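Side-chain contacts in trp repressor binding protein WrbA (PDB 1YDG), which uses FMN to catalyse the two-electron reduction of quinones to quinols at the expense of NADH or NADPH, working as a homotetramer: residues 96-99 / 100-103; 140-143 / 144-147. All blocks are in the same frame, centred on the assembly; numbering follows the deposited sequence.

Contact 1: 96-99 / 100-103; sequences QMRA and FIDT
Arg98 and Ile101 meet in a local contact between successive turns of helix 95-102, which follows the FMN-binding strand 81-89 in the flavodoxin-like fold. The Arg98 chain, bent at chi2 and chi3, leans toward the C-terminal end of the helix, and Ile101 CD1 lies 3.6 Å above one face of its guanidinium, displaced toward the rim. Ile101 CD1 also reaches Met97 CG at 4.0 Å, so it sits between arginine and methionine. At the guanidinium edge, in plane, a water accepts from Arg98 NE (2.9 Å) and donates to Asp102 OD1 (2.6 Å), linking opposite charges that do not touch. Arg98 NH1 is hydrogen-bonded to Thr141 OG1 of helix 131-144, and Asp102 OD2 accepts from Ser95 N of the second subunit. Beneath these side chains the helical bond from Ile101 N to Met97 O is nearly straight (171°). At the C-terminal end Thr103 OG1, placed between its own N and carbonyl carbon (chi1 69°), donates to Phe100 O at 2.6 Å, in the carbonyl plane and on a lone pair; Thr103 N shares that acceptor. Met97, Phe100 and Ile101 pack on Phe84 of strand 81-89, and Ile101 also touches Leu138 of helix 131-144.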
loop_
_atom_site.group_PDB
_atom_site.type_symbol
_atom_site.label_atom_id
_atom_site.label_comp_id
_atom_site.label_asym_id
_atom_site.label_seq_id
_atom_site.Cartn_x
_atom_site.Cartn_y
_atom_site.Cartn_z
ATOM N N GLN B 96 -10.791 -16.569 -0.501
ATOM C CA GLN B 96 -10.984 -17.596 0.519
ATOM C C GLN B 96 -10.403 -17.101 1.852
ATOM O O GLN B 96 -11.029 -17.229 2.914
ATOM C CB GLN B 96 -10.355 -18.933 0.084
ATOM C CG GLN B 96 -11.062 -19.627 -1.092
ATOM C CD GLN B 96 -10.449 -19.321 -2.466
ATOM O OE1 GLN B 96 -9.850 -18.259 -2.674
ATOM N NE2 GLN B 96 -10.593 -20.265 -3.404
ATOM N N MET B 97 -9.216 -16.502 1.791
ATOM C CA MET B 97 -8.604 -15.931 2.965
ATOM C C MET B 97 -9.429 -14.740 3.443
ATOM O O MET B 97 -9.734 -14.638 4.627
ATOM C CB MET B 97 -7.156 -15.530 2.682
ATOM C CG MET B 97 -6.458 -14.759 3.820
ATOM S SD MET B 97 -6.275 -15.651 5.362
ATOM C CE MET B 97 -4.889 -16.744 5.116
ATOM N N ARG B 98 -9.809 -13.847 2.535
ATOM C CA ARG B 98 -10.665 -12.717 2.942
ATOM C C ARG B 98 -11.995 -13.195 3.545
ATOM O O ARG B 98 -12.503 -12.567 4.447
ATOM C CB ARG B 98 -10.949 -11.760 1.794
ATOM C CG ARG B 98 -9.720 -11.093 1.163
ATOM C CD ARG B 98 -8.764 -10.444 2.139
ATOM N NE ARG B 98 -9.395 -9.451 3.011
ATOM C CZ ARG B 98 -8.737 -8.566 3.760
ATOM N NH1 ARG B 98 -7.404 -8.498 3.734
ATOM N NH2 ARG B 98 -9.413 -7.721 4.528
ATOM N N ALA B 99 -12.574 -14.267 3.016
ATOM C CA ALA B 99 -13.821 -14.800 3.581
ATOM C C ALA B 99 -13.623 -15.187 5.029
ATOM O O ALA B 99 -14.483 -14.904 5.855
ATOM C CB ALA B 99 -14.326 -15.980 2.785
ATOM N N PHE B 100 -12.477 -15.817 5.330
ATOM C CA PHE B 100 -12.114 -16.156 6.689
ATOM C C PHE B 100 -11.988 -14.902 7.541
ATOM O O PHE B 100 -12.547 -14.810 8.618
ATOM C CB PHE B 100 -10.796 -16.936 6.750
ATOM C CG PHE B 100 -10.345 -17.186 8.146
ATOM C CD1 PHE B 100 -11.124 -17.962 9.009
ATOM C CD2 PHE B 100 -9.199 -16.603 8.632
ATOM C CE1 PHE B 100 -10.726 -18.168 10.336
ATOM C CE2 PHE B 100 -8.816 -16.792 9.933
ATOM C CZ PHE B 100 -9.575 -17.573 10.787
ATOM N N ILE B 101 -11.219 -13.933 7.049
ATOM C CA ILE B 101 -11.044 -12.652 7.732
ATOM C C ILE B 101 -12.409 -12.004 8.053
ATOM O O ILE B 101 -12.619 -11.492 9.150
ATOM C CB ILE B 101 -10.133 -11.707 6.882
ATOM C CG1 ILE B 101 -8.681 -12.191 6.952
ATOM C CG2 ILE B 101 -10.255 -10.263 7.340
ATOM C CD1 ILE B 101 -7.768 -11.587 5.894
ATOM N N ASP B 102 -13.339 -12.078 7.116
ATOM C CA ASP B 102 -14.663 -11.491 7.312
ATOM C C ASP B 102 -15.502 -12.216 8.378
ATOM O O ASP B 102 -16.493 -11.655 8.848
ATOM C CB ASP B 102 -15.419 -11.365 5.978
ATOM C CG ASP B 102 -14.845 -10.281 5.063
ATOM O OD1 ASP B 102 -13.869 -9.616 5.479
ATOM O OD2 ASP B 102 -15.369 -10.082 3.923
ATOM N N THR B 103 -15.110 -13.420 8.798
ATOM C CA THR B 103 -15.781 -14.078 9.937
ATOM C C THR B 103 -15.299 -13.607 11.299
ATOM O O THR B 103 -15.887 -13.966 12.314
ATOM C CB THR B 103 -15.653 -15.612 9.914
ATOM O OG1 THR B 103 -14.293 -16.011 10.170
ATOM C CG2 THR B 103 -16.151 -16.148 8.617
HETATM O O HOH W 1 -12.169 -8.860 3.632
#

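Contact 2: 140-143 / 144-147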
loop_
_atom_site.group_PDB
_atom_site.type_symbol
_atom_site.label_atom_id
_atom_site.label_comp_id
_atom_site.label_asym_id
_atom_site.label_seq_id
_atom_site.Cartn_x
_atom_site.Cartn_y
_atom_site.Cartn_z
ATOM N N MET B 140 -2.030 -4.699 7.019
ATOM C CA MET B 140 -2.967 -3.582 7.254
ATOM C C MET B 140 -4.226 -4.067 7.997
ATOM O O MET B 140 -4.689 -3.415 8.933
ATOM C CB MET B 140 -3.371 -2.858 5.974
ATOM C CG MET B 140 -2.251 -2.090 5.249
ATOM S SD MET B 140 -1.199 -0.977 6.221
ATOM C CE MET B 140 0.210 -2.036 6.490
ATOM N N THR B 141 -4.767 -5.203 7.568
ATOM C CA THR B 141 -5.899 -5.861 8.269
ATOM C C THR B 141 -5.599 -6.134 9.738
ATOM O O THR B 141 -6.423 -5.856 10.627
ATOM C CB THR B 141 -6.290 -7.184 7.528
ATOM O OG1 THR B 141 -6.966 -6.834 6.316
ATOM C CG2 THR B 141 -7.189 -8.073 8.362
ATOM N N ALA B 142 -4.410 -6.671 10.010
ATOM C CA ALA B 142 -4.019 -6.959 11.387
ATOM C C ALA B 142 -3.952 -5.695 12.244
ATOM O O ALA B 142 -4.179 -5.758 13.459
ATOM C CB ALA B 142 -2.700 -7.709 11.428
ATOM N N MET B 143 -3.646 -4.551 11.632
ATOM C CA MET B 143 -3.583 -3.302 12.390
ATOM C C MET B 143 -4.938 -2.906 12.964
ATOM O O MET B 143 -5.006 -2.345 14.060
ATOM C CB MET B 143 -3.051 -2.156 11.556
ATOM C CG MET B 143 -1.624 -2.381 11.096
ATOM S SD MET B 143 -0.837 -0.886 10.550
ATOM C CE MET B 143 0.649 -1.545 9.786
ATOM N N HIS B 144 -6.001 -3.196 12.222
ATOM C CA HIS B 144 -7.355 -2.946 12.705
ATOM C C HIS B 144 -7.648 -3.707 14.008
ATOM O O HIS B 144 -8.450 -3.255 14.816
ATOM C CB HIS B 144 -8.385 -3.288 11.619
ATOM C CG HIS B 144 -8.446 -2.294 10.507
ATOM N ND1 HIS B 144 -9.540 -1.485 10.290
ATOM C CD2 HIS B 144 -7.543 -1.966 9.553
ATOM C CE1 HIS B 144 -9.315 -0.715 9.242
ATOM N NE2 HIS B 144 -8.106 -0.983 8.781
ATOM N N TRP B 145 -6.948 -4.823 14.211
ATOM C CA TRP B 145 -7.083 -5.678 15.396
ATOM C C TRP B 145 -6.214 -5.260 16.573
ATOM O O TRP B 145 -6.331 -5.849 17.631
ATOM C CB TRP B 145 -6.701 -7.136 15.088
ATOM C CG TRP B 145 -7.285 -7.733 13.852
ATOM C CD1 TRP B 145 -8.383 -7.306 13.167
ATOM C CD2 TRP B 145 -6.831 -8.915 13.192
ATOM N NE1 TRP B 145 -8.618 -8.129 12.098
ATOM C CE2 TRP B 145 -7.683 -9.130 12.093
ATOM C CE3 TRP B 145 -5.772 -9.805 13.417
ATOM C CZ2 TRP B 145 -7.507 -10.201 11.203
ATOM C CZ3 TRP B 145 -5.596 -10.882 12.534
ATOM C CH2 TRP B 145 -6.454 -11.060 11.441
ATOM N N GLY B 146 -5.323 -4.288 16.383
ATOM C CA GLY B 146 -4.325 -3.952 17.392
ATOM C C GLY B 146 -3.340 -5.090 17.606
ATOM O O GLY B 146 -2.853 -5.307 18.714
ATOM N N ALA B 147 -3.041 -5.818 16.541
ATOM C CA ALA B 147 -2.008 -6.833 16.581
ATOM C C ALA B 147 -0.644 -6.148 16.707
ATOM O O ALA B 147 -0.492 -4.961 16.394
ATOM C CB ALA B 147 -2.060 -7.679 15.331
#
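The indole of Trp145 turns one face back onto the last turn of helix 131-144, toward the backbone of Thr141 and Ala142. Thr141 O stands 3.4 Å above the Trp145 ring plane near the rim, and Ala142 CA makes a CH-pi contact 4.1 Å from the centroid of the indole's six-membered ring, 22° off its normal. Thr141 CG2, held anti to the backbone N (OG1 at chi1 -73°), meets Trp145 CZ2 at 3.6 Å. His144, part of the FMN site, is oriented differently: its ring presents an edge, with Met140 O in plane and 3.3 Å from CD2, while NE2 is hydrogen-bonded to Tyr167 OH of the third subunit. A Schellman motif ends the helix. Gly146 has positive phi (66°) and donates to Met143 O, and Ala147 N reaches Ala142 O at 3.3 Å. That carbonyl is gripped twice, since Trp145 N approaches it from the opposite face of its plane. The reversal brings Ala147 CB within 4.0 Å of Ala142 CB. Both alanines pack on Phe118 of strand 117-124, and Ala142 and Met143 on Leu149 of strand 148-149, which follows the turn; Trp145 meets Phe90 of the second subunit edge-to-face.

Contact 1 spans almost all of helix 95-102, contact 2 the C-terminal end of helix 131-144, and the two touch each other directly: Arg98 NH1 lies 3.1 Å from Thr141 OG1, a probable hydrogen bond, and Ile101 packs on Thr141 through their CG2 methyls. Contact 2 is buried throughout, whereas contact 1 is mostly buried but reaches an exposed edge at Thr103. Their chemistry differs too. In contact 1 a charged pair is joined through water beside an aliphatic cluster; contact 2 sets aromatic faces and edges against backbone carbonyls and carries the Schellman turn. Both adjoin the second subunit, and contact 2 also meets the third, so the two helices belong to the tetramer's packing.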